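Local coordinates for protein phosphoacetylglucosamine mutase (Aspergillus lentulus, PDB 5O9X) that interconverts N-acetylglucosamine 6-phosphate and N-acetylglucosamine 1-phosphate, the phosphoacetylglucosamine mutase reaction, probably passing through a sugar bisphosphate intermediate, at residues L312-I317 with K350-P355; P355-N360 with M371-G376. The protein carries 1 engineered substitution. All coordinates share one frame; numbering follows the deposited sequence.

Interaction 1 of 2, residues L312-I317 with K350-P355; sequences LAASFI and KVLKLP
Leu352 and Leu354 press their methyl groups against Ala314 and Ser315 on helix 306-324, in an alpha/beta domain of the phosphohexomutase family. The leucines belong to the loop that ends the beta-alpha-beta crossover from strand 332-337 through helix 342-350 to strand 356-359. Followed outward, Leu352 sends its CB toward the helix but touches nothing there with CB or CG. With CG anti to the carbonyl carbon (chi1 -52°), the side chain forks at its end: CD1 reaches Ala314 CB at 3.9 Å, while CD2 rests on Ser315 CB at 4.0 Å. A branched, flexible leucine can thus span two successive helical residues. Alanine suits its place because a single methyl lets a loop approach the helix closely. Ser315 offers carbon to the leucine, while its OG hydrogen-bonds Lys442 NZ. Lys353, the first residue past the helix to leave helical backbone angles, has positive phi (58°) and turns the chain between the two leucines. Both Ala314 and Leu354 also touch Val334, so the contact continues onto the sheet. The CD1 atoms of Leu352 and Leu354 stand 4.2 Å apart, and Leu354 CD1 completes the cluster 3.8 Å from Ala314 CB.

Interaction 2 of 2, residues P355-N360 with M371-G376; sequences PSVCTN and MRFDVG. Unlike the reference sequence in segment 371-376: Met371 (reference Leu).
The backbones of Pro355 and Phe373 keep well apart, 9.6 Å between their CA atoms, and the side chains alone close the gap, with no hydrogen bond from one segment to the other. Phe373 does most of the reaching. Its CG lies anti to the carbonyl carbon (chi1 -62°), which carries the ring out toward Pro355 and Val357. The far end of the ring makes both contacts: CE1 meets Pro355 CG at 3.7 Å, and CZ meets Val357 CG2 at 3.8 Å. Pro355 and Phe373 run past each other in opposite directions, whereas the valine methyl comes to the ring edge, lying in the ring plane, with CE2 next nearest to it at 4.1 Å. Val357 has CG1 anti to its backbone N (chi1 177°), and this leaves CG2 as the branch that faces the ring.

The spacing follows from the parallel part of the domain's mixed sheet, where strand 332-337 lies between strands 356-359 and 375-379. Pro355 and Val357 are both tied by backbone hydrogen bonds to Val334 of that middle strand, and the phenylalanine side chain also packs on Val335. A long, flat aromatic group suits the span, while the compact ring of proline and the beta-branched valine, a residue well accommodated in an extended strand, give it firm apolar partners. Next along the chain, Asp374 accepts a hydrogen bond at OD2 from the backbone N of Lys331, a bond that links the residue just before strand 375-379 to the one just before strand 332-337. At the other end of segment 355-360, Thr359 OG1 donates to the backbone O of Asn360 at 3.0 Å, its oxygen tilted 27° from the carbonyl plane.

How the interactions relate
From the N terminus, the chain runs along helix 306-324, builds strand 332-337 and helix 342-350, and returns to the helix at 350-355; interaction 1 closes this larger loop. The chain then enters strand 356-359 and, after a short connection, helix 363-370 before interaction 2 closes a shorter loop at 371-376. The two loops follow in series, neither nested nor crossed, with Pro355 shared at the junction. Interaction 1 ties a helix to the loop ahead of the outer strand, and interaction 2 ties that strand to the lead-in of strand 375-379. They also meet directly, Ile317 CG2 packing against Val375 CG1.

Interaction 1 of 2, residues L312-I317 with K350-P355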
ATOM      1  N   LEU A 312       1.548   0.957  17.414  1.00 15.47           N
ATOM      2  CA  LEU A 312       0.291   1.356  18.050  1.00 16.17           C
ATOM      3  C   LEU A 312      -0.703   0.165  18.000  1.00 17.31           C
ATOM      4  O   LEU A 312      -1.291  -0.236  19.019  1.00 15.47           O
ATOM      5  CB  LEU A 312      -0.291   2.641  17.371  1.00 15.49           C
ATOM      6  CG  LEU A 312      -1.612   3.141  18.021  1.00 16.65           C
ATOM      7  CD1 LEU A 312      -1.327   3.728  19.417  1.00 18.29           C
ATOM      8  CD2 LEU A 312      -2.363   4.130  17.183  1.00 18.23           C
ATOM      9  N   ALA A 313      -0.908  -0.386  16.805  1.00 15.43           N
ATOM     10  CA  ALA A 313      -1.854  -1.513  16.609  1.00 18.99           C
ATOM     11  C   ALA A 313      -1.402  -2.808  17.339  1.00 20.80           C
ATOM     12  O   ALA A 313      -2.210  -3.464  17.960  1.00 17.03           O
ATOM     13  CB  ALA A 313      -1.970  -1.812  15.101  1.00 18.06           C
ATOM     14  N   ALA A 314      -0.090  -3.145  17.252  1.00 18.60           N
ATOM     15  CA  ALA A 314       0.417  -4.305  17.978  1.00 18.20           C
ATOM     16  C   ALA A 314       0.236  -4.168  19.497  1.00 17.17           C
ATOM     17  O   ALA A 314      -0.135  -5.172  20.164  1.00 17.59           O
ATOM     18  CB  ALA A 314       1.870  -4.595  17.604  1.00 17.06           C
ATOM     19  N   SER A 315       0.450  -2.977  20.058  1.00 16.43           N
ATOM     20  CA  SER A 315       0.262  -2.766  21.505  1.00 18.32           C
ATOM     21  C   SER A 315      -1.243  -2.939  21.849  1.00 18.83           C
ATOM     22  O   SER A 315      -1.580  -3.630  22.804  1.00 19.93           O
ATOM     23  CB  SER A 315       0.706  -1.340  21.828  1.00 19.40           C
ATOM     24  OG  SER A 315       0.160  -0.874  23.027  1.00 22.15           O
ATOM     25  N   PHE A 316      -2.128  -2.241  21.133  1.00 19.29           N
ATOM     26  CA  PHE A 316      -3.559  -2.318  21.407  1.00 18.64           C
ATOM     27  C   PHE A 316      -4.071  -3.767  21.310  1.00 20.73           C
ATOM     28  O   PHE A 316      -4.727  -4.270  22.207  1.00 20.63           O
ATOM     29  CB  PHE A 316      -4.333  -1.450  20.422  1.00 19.32           C
ATOM     30  CG  PHE A 316      -5.787  -1.307  20.775  1.00 19.32           C
ATOM     31  CD1 PHE A 316      -6.159  -0.875  22.065  1.00 20.79           C
ATOM     32  CD2 PHE A 316      -6.765  -1.617  19.846  1.00 21.06           C
ATOM     33  CE1 PHE A 316      -7.523  -0.752  22.388  1.00 20.49           C
ATOM     34  CE2 PHE A 316      -8.119  -1.444  20.138  1.00 21.18           C
ATOM     35  CZ  PHE A 316      -8.481  -0.996  21.415  1.00 19.30           C
ATOM     36  N   ILE A 317      -3.784  -4.450  20.223  1.00 19.29           N
ATOM     37  CA  ILE A 317      -4.239  -5.812  20.052  1.00 19.04           C
ATOM     38  C   ILE A 317      -3.746  -6.778  21.162  1.00 21.42           C
ATOM     39  O   ILE A 317      -4.498  -7.681  21.630  1.00 18.55           O
ATOM     40  CB  ILE A 317      -3.978  -6.374  18.613  1.00 19.52           C
ATOM     41  CG1 ILE A 317      -4.778  -5.537  17.595  1.00 21.53           C
ATOM     42  CG2 ILE A 317      -4.284  -7.911  18.534  1.00 20.59           C
ATOM     43  CD1 ILE A 317      -4.327  -5.733  16.122  1.00 21.32           C
ATOM     44  N   LYS A 350      11.981  -4.967  22.670  1.00 27.30           N
ATOM     45  CA  LYS A 350      12.297  -4.827  24.109  1.00 30.03           C
ATOM     46  C   LYS A 350      11.130  -4.367  24.951  1.00 29.26           C
ATOM     47  O   LYS A 350      11.092  -4.661  26.168  1.00 26.60           O
ATOM     48  CB  LYS A 350      13.465  -3.872  24.353  1.00 30.24           C
ATOM     49  CG  LYS A 350      14.751  -4.279  23.670  1.00 37.27           C
ATOM     50  CD  LYS A 350      15.785  -3.204  24.036  1.00 40.33           C
ATOM     51  CE  LYS A 350      17.186  -3.574  23.537  1.00 49.07           C
ATOM     52  NZ  LYS A 350      18.108  -2.408  23.782  1.00 46.00           N
ATOM     53  N   VAL A 351      10.172  -3.675  24.328  1.00 21.73           N
ATOM     54  CA  VAL A 351       8.989  -3.200  25.079  1.00 23.89           C
ATOM     55  C   VAL A 351       7.784  -4.056  24.751  1.00 25.57           C
ATOM     56  O   VAL A 351       7.142  -4.585  25.684  1.00 26.64           O
ATOM     57  CB  VAL A 351       8.673  -1.725  24.831  1.00 24.72           C
ATOM     58  CG1 VAL A 351       7.437  -1.285  25.622  1.00 24.92           C
ATOM     59  CG2 VAL A 351       9.921  -0.836  25.111  1.00 27.28           C
ATOM     60  N   LEU A 352       7.438  -4.267  23.467  1.00 21.21           N
ATOM     61  CA  LEU A 352       6.312  -5.141  23.203  1.00 20.94           C
ATOM     62  C   LEU A 352       6.650  -6.602  23.357  1.00 24.17           C
ATOM     63  O   LEU A 352       5.717  -7.462  23.528  1.00 24.79           O
ATOM     64  CB  LEU A 352       5.683  -4.898  21.796  1.00 21.48           C
ATOM     65  CG  LEU A 352       5.303  -3.459  21.423  1.00 21.57           C
ATOM     66  CD1 LEU A 352       4.760  -3.380  19.988  1.00 18.85           C
ATOM     67  CD2 LEU A 352       4.295  -2.960  22.459  1.00 22.12           C
ATOM     68  N   LYS A 353       7.940  -6.928  23.266  1.00 24.67           N
ATOM     69  CA  LYS A 353       8.414  -8.344  23.392  1.00 27.14           C
ATOM     70  C   LYS A 353       7.749  -9.235  22.358  1.00 27.85           C
ATOM     71  O   LYS A 353       7.250 -10.309  22.641  1.00 25.98           O
ATOM     72  CB  LYS A 353       8.267  -8.856  24.873  1.00 29.59           C
ATOM     73  CG  LYS A 353       9.168  -8.059  25.834  1.00 33.63           C
ATOM     74  CD  LYS A 353       9.027  -8.490  27.299  1.00 37.20           C
ATOM     75  CE  LYS A 353       9.219  -7.298  28.239  1.00 49.07           C
ATOM     76  NZ  LYS A 353       7.997  -7.142  29.093  1.00 46.87           N
ATOM     77  N   LEU A 354       7.756  -8.785  21.099  1.00 26.05           N
ATOM     78  CA  LEU A 354       7.143  -9.560  19.994  1.00 25.94           C
ATOM     79  C   LEU A 354       8.206  -9.876  18.973  1.00 26.27           C
ATOM     80  O   LEU A 354       9.174  -9.119  18.868  1.00 25.39           O
ATOM     81  CB  LEU A 354       5.970  -8.793  19.285  1.00 22.49           C
ATOM     82  CG  LEU A 354       4.787  -8.275  20.141  1.00 23.24           C
ATOM     83  CD1 LEU A 354       3.877  -7.419  19.249  1.00 19.86           C
ATOM     84  CD2 LEU A 354       3.993  -9.491  20.716  1.00 23.61           C
ATOM     85  N   PRO A 355       7.999 -10.954  18.207  1.00 28.11           N
ATOM     86  CA  PRO A 355       8.935 -11.167  17.117  1.00 30.22           C
ATOM     87  C   PRO A 355       8.698 -10.086  16.026  1.00 30.34           C
ATOM     88  O   PRO A 355       7.559  -9.607  15.883  1.00 27.74           O
ATOM     89  CB  PRO A 355       8.551 -12.560  16.605  1.00 25.42           C
ATOM     90  CG  PRO A 355       7.075 -12.718  16.983  1.00 25.10           C
ATOM     91  CD  PRO A 355       7.082 -12.113  18.386  1.00 25.35           C
TER

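Interaction 2 of 2, residues P355-N360 with M371-G376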
ATOM      1  N   PRO A 355       7.999 -10.954  18.207  1.00 28.11           N
ATOM      2  CA  PRO A 355       8.935 -11.167  17.117  1.00 30.22           C
ATOM      3  C   PRO A 355       8.698 -10.086  16.026  1.00 30.34           C
ATOM      4  O   PRO A 355       7.559  -9.607  15.883  1.00 27.74           O
ATOM      5  CB  PRO A 355       8.551 -12.560  16.605  1.00 25.42           C
ATOM      6  CG  PRO A 355       7.075 -12.718  16.983  1.00 25.10           C
ATOM      7  CD  PRO A 355       7.082 -12.113  18.386  1.00 25.35           C
ATOM      8  N   SER A 356       9.775  -9.683  15.341  1.00 27.84           N
ATOM      9  CA  SER A 356       9.683  -8.940  14.070  1.00 24.41           C
ATOM     10  C   SER A 356      10.434  -9.652  12.938  1.00 27.16           C
ATOM     11  O   SER A 356      11.352 -10.461  13.169  1.00 24.01           O
ATOM     12  CB  SER A 356      10.183  -7.496  14.244  1.00 27.28           C
ATOM     13  OG  SER A 356      11.549  -7.495  14.553  1.00 28.80           O
ATOM     14  N   VAL A 357      10.015  -9.414  11.701  1.00 22.79           N
ATOM     15  CA  VAL A 357      10.621 -10.061  10.538  1.00 23.25           C
ATOM     16  C   VAL A 357      10.851  -8.880   9.574  1.00 24.91           C
ATOM     17  O   VAL A 357      10.004  -7.994   9.502  1.00 23.43           O
ATOM     18  CB  VAL A 357       9.627 -11.071   9.917  1.00 26.86           C
ATOM     19  CG1 VAL A 357      10.211 -11.717   8.639  1.00 29.76           C
ATOM     20  CG2 VAL A 357       9.327 -12.149  10.969  1.00 30.28           C
ATOM     21  N   CYS A 358      11.989  -8.860   8.862  1.00 19.70           N
ATOM     22  CA  CYS A 358      12.231  -7.798   7.894  1.00 19.23           C
ATOM     23  C   CYS A 358      12.124  -8.430   6.537  1.00 17.71           C
ATOM     24  O   CYS A 358      12.727  -9.487   6.288  1.00 16.22           O
ATOM     25  CB  CYS A 358      13.660  -7.202   8.155  1.00 21.56           C
ATOM     26  SG  CYS A 358      13.991  -5.769   7.095  1.00 18.93           S
ATOM     27  N   THR A 359      11.341  -7.855   5.633  1.00 18.04           N
ATOM     28  CA  THR A 359      11.169  -8.385   4.287  1.00 16.78           C
ATOM     29  C   THR A 359      11.589  -7.346   3.246  1.00 15.86           C
ATOM     30  O   THR A 359      11.871  -6.183   3.593  1.00 16.17           O
ATOM     31  CB  THR A 359       9.705  -8.811   3.937  1.00 20.31           C
ATOM     32  OG1 THR A 359       8.890  -7.640   3.775  1.00 22.46           O
ATOM     33  CG2 THR A 359       9.074  -9.710   5.048  1.00 20.22           C
ATOM     34  N   ASN A 360      11.614  -7.760   1.988  1.00 15.84           N
ATOM     35  CA  ASN A 360      11.804  -6.794   0.869  1.00 18.74           C
ATOM     36  C   ASN A 360      10.702  -5.721   0.859  1.00 17.81           C
ATOM     37  O   ASN A 360       9.598  -5.969   1.352  1.00 17.99           O
ATOM     38  CB  ASN A 360      11.731  -7.516  -0.505  1.00 18.85           C
ATOM     39  CG  ASN A 360      12.959  -8.380  -0.793  1.00 23.33           C
ATOM     40  OD1 ASN A 360      13.858  -8.536   0.039  1.00 22.11           O
ATOM     41  ND2 ASN A 360      12.975  -8.965  -1.978  1.00 23.51           N
ATOM     42  N   MET A 371       1.631 -13.857   7.074  1.00 32.61           N
ATOM     43  CA  MET A 371       0.858 -15.146   7.149  1.00 37.11           C
ATOM     44  C   MET A 371       1.434 -16.116   8.167  1.00 35.47           C
ATOM     45  O   MET A 371       0.769 -17.069   8.561  1.00 38.88           O
ATOM     46  CB  MET A 371       0.746 -15.896   5.810  1.00 36.79           C
ATOM     47  CG  MET A 371       0.426 -15.107   4.556  1.00 47.35           C
ATOM     48  SD  MET A 371      -1.301 -15.041   4.013  1.00 63.57           S
ATOM     49  CE  MET A 371      -2.014 -13.869   5.179  1.00 57.67           C
ATOM     50  N   ARG A 372       2.644 -15.887   8.650  1.00 31.72           N
ATOM     51  CA  ARG A 372       3.238 -16.845   9.580  1.00 32.11           C
ATOM     52  C   ARG A 372       2.759 -16.681  11.044  1.00 33.88           C
ATOM     53  O   ARG A 372       3.079 -17.509  11.895  1.00 36.69           O
ATOM     54  CB  ARG A 372       4.766 -16.841   9.439  1.00 37.19           C
ATOM     55  CG  ARG A 372       5.137 -17.153   7.980  1.00 47.93           C
ATOM     56  CD  ARG A 372       6.576 -17.550   7.680  1.00 63.47           C
ATOM     57  NE  ARG A 372       7.236 -18.342   8.732  1.00 78.16           N
ATOM     58  CZ  ARG A 372       8.539 -18.657   8.740  1.00 79.81           C
ATOM     59  NH1 ARG A 372       9.335 -18.266   7.748  1.00 74.52           N
ATOM     60  NH2 ARG A 372       9.057 -19.366   9.741  1.00 73.16           N
ATOM     61  N   PHE A 373       1.994 -15.611  11.313  1.00 26.34           N
ATOM     62  CA  PHE A 373       1.538 -15.269  12.670  1.00 28.08           C
ATOM     63  C   PHE A 373       0.029 -15.500  12.761  1.00 26.59           C
ATOM     64  O   PHE A 373      -0.635 -15.508  11.723  1.00 28.96           O
ATOM     65  CB  PHE A 373       1.890 -13.785  12.952  1.00 22.01           C
ATOM     66  CG  PHE A 373       3.371 -13.549  12.907  1.00 23.78           C
ATOM     67  CD1 PHE A 373       4.187 -14.076  13.881  1.00 23.83           C
ATOM     68  CD2 PHE A 373       3.959 -12.803  11.857  1.00 26.23           C
ATOM     69  CE1 PHE A 373       5.583 -13.902  13.839  1.00 27.44           C
ATOM     70  CE2 PHE A 373       5.364 -12.615  11.811  1.00 22.91           C
ATOM     71  CZ  PHE A 373       6.169 -13.160  12.798  1.00 26.04           C
ATOM     72  N   ASP A 374      -0.490 -15.662  13.989  1.00 32.12           N
ATOM     73  CA  ASP A 374      -1.948 -15.639  14.234  1.00 31.77           C
ATOM     74  C   ASP A 374      -2.451 -14.241  13.872  1.00 27.87           C
ATOM     75  O   ASP A 374      -3.437 -14.078  13.153  1.00 28.91           O
ATOM     76  CB  ASP A 374      -2.271 -15.922  15.756  1.00 36.34           C
ATOM     77  CG  ASP A 374      -1.748 -17.324  16.283  1.00 41.10           C
ATOM     78  OD1 ASP A 374      -1.827 -18.314  15.539  1.00 36.86           O
ATOM     79  OD2 ASP A 374      -1.280 -17.414  17.462  1.00 43.68           O
ATOM     80  N   VAL A 375      -1.762 -13.220  14.399  1.00 23.63           N
ATOM     81  CA  VAL A 375      -2.086 -11.799  14.069  1.00 20.75           C
ATOM     82  C   VAL A 375      -0.790 -11.205  13.400  1.00 20.45           C
ATOM     83  O   VAL A 375       0.236 -11.109  14.064  1.00 21.13           O
ATOM     84  CB  VAL A 375      -2.433 -11.029  15.372  1.00 20.96           C
ATOM     85  CG1 VAL A 375      -2.760  -9.592  15.057  1.00 19.18           C
ATOM     86  CG2 VAL A 375      -3.630 -11.719  16.131  1.00 18.38           C
ATOM     87  N   GLY A 376      -0.827 -10.853  12.126  1.00 20.25           N
ATOM     88  CA  GLY A 376       0.436 -10.383  11.521  1.00 18.96           C
ATOM     89  C   GLY A 376       0.255  -8.859  11.268  1.00 17.76           C
ATOM     90  O   GLY A 376      -0.561  -8.427  10.406  1.00 20.43           O
TER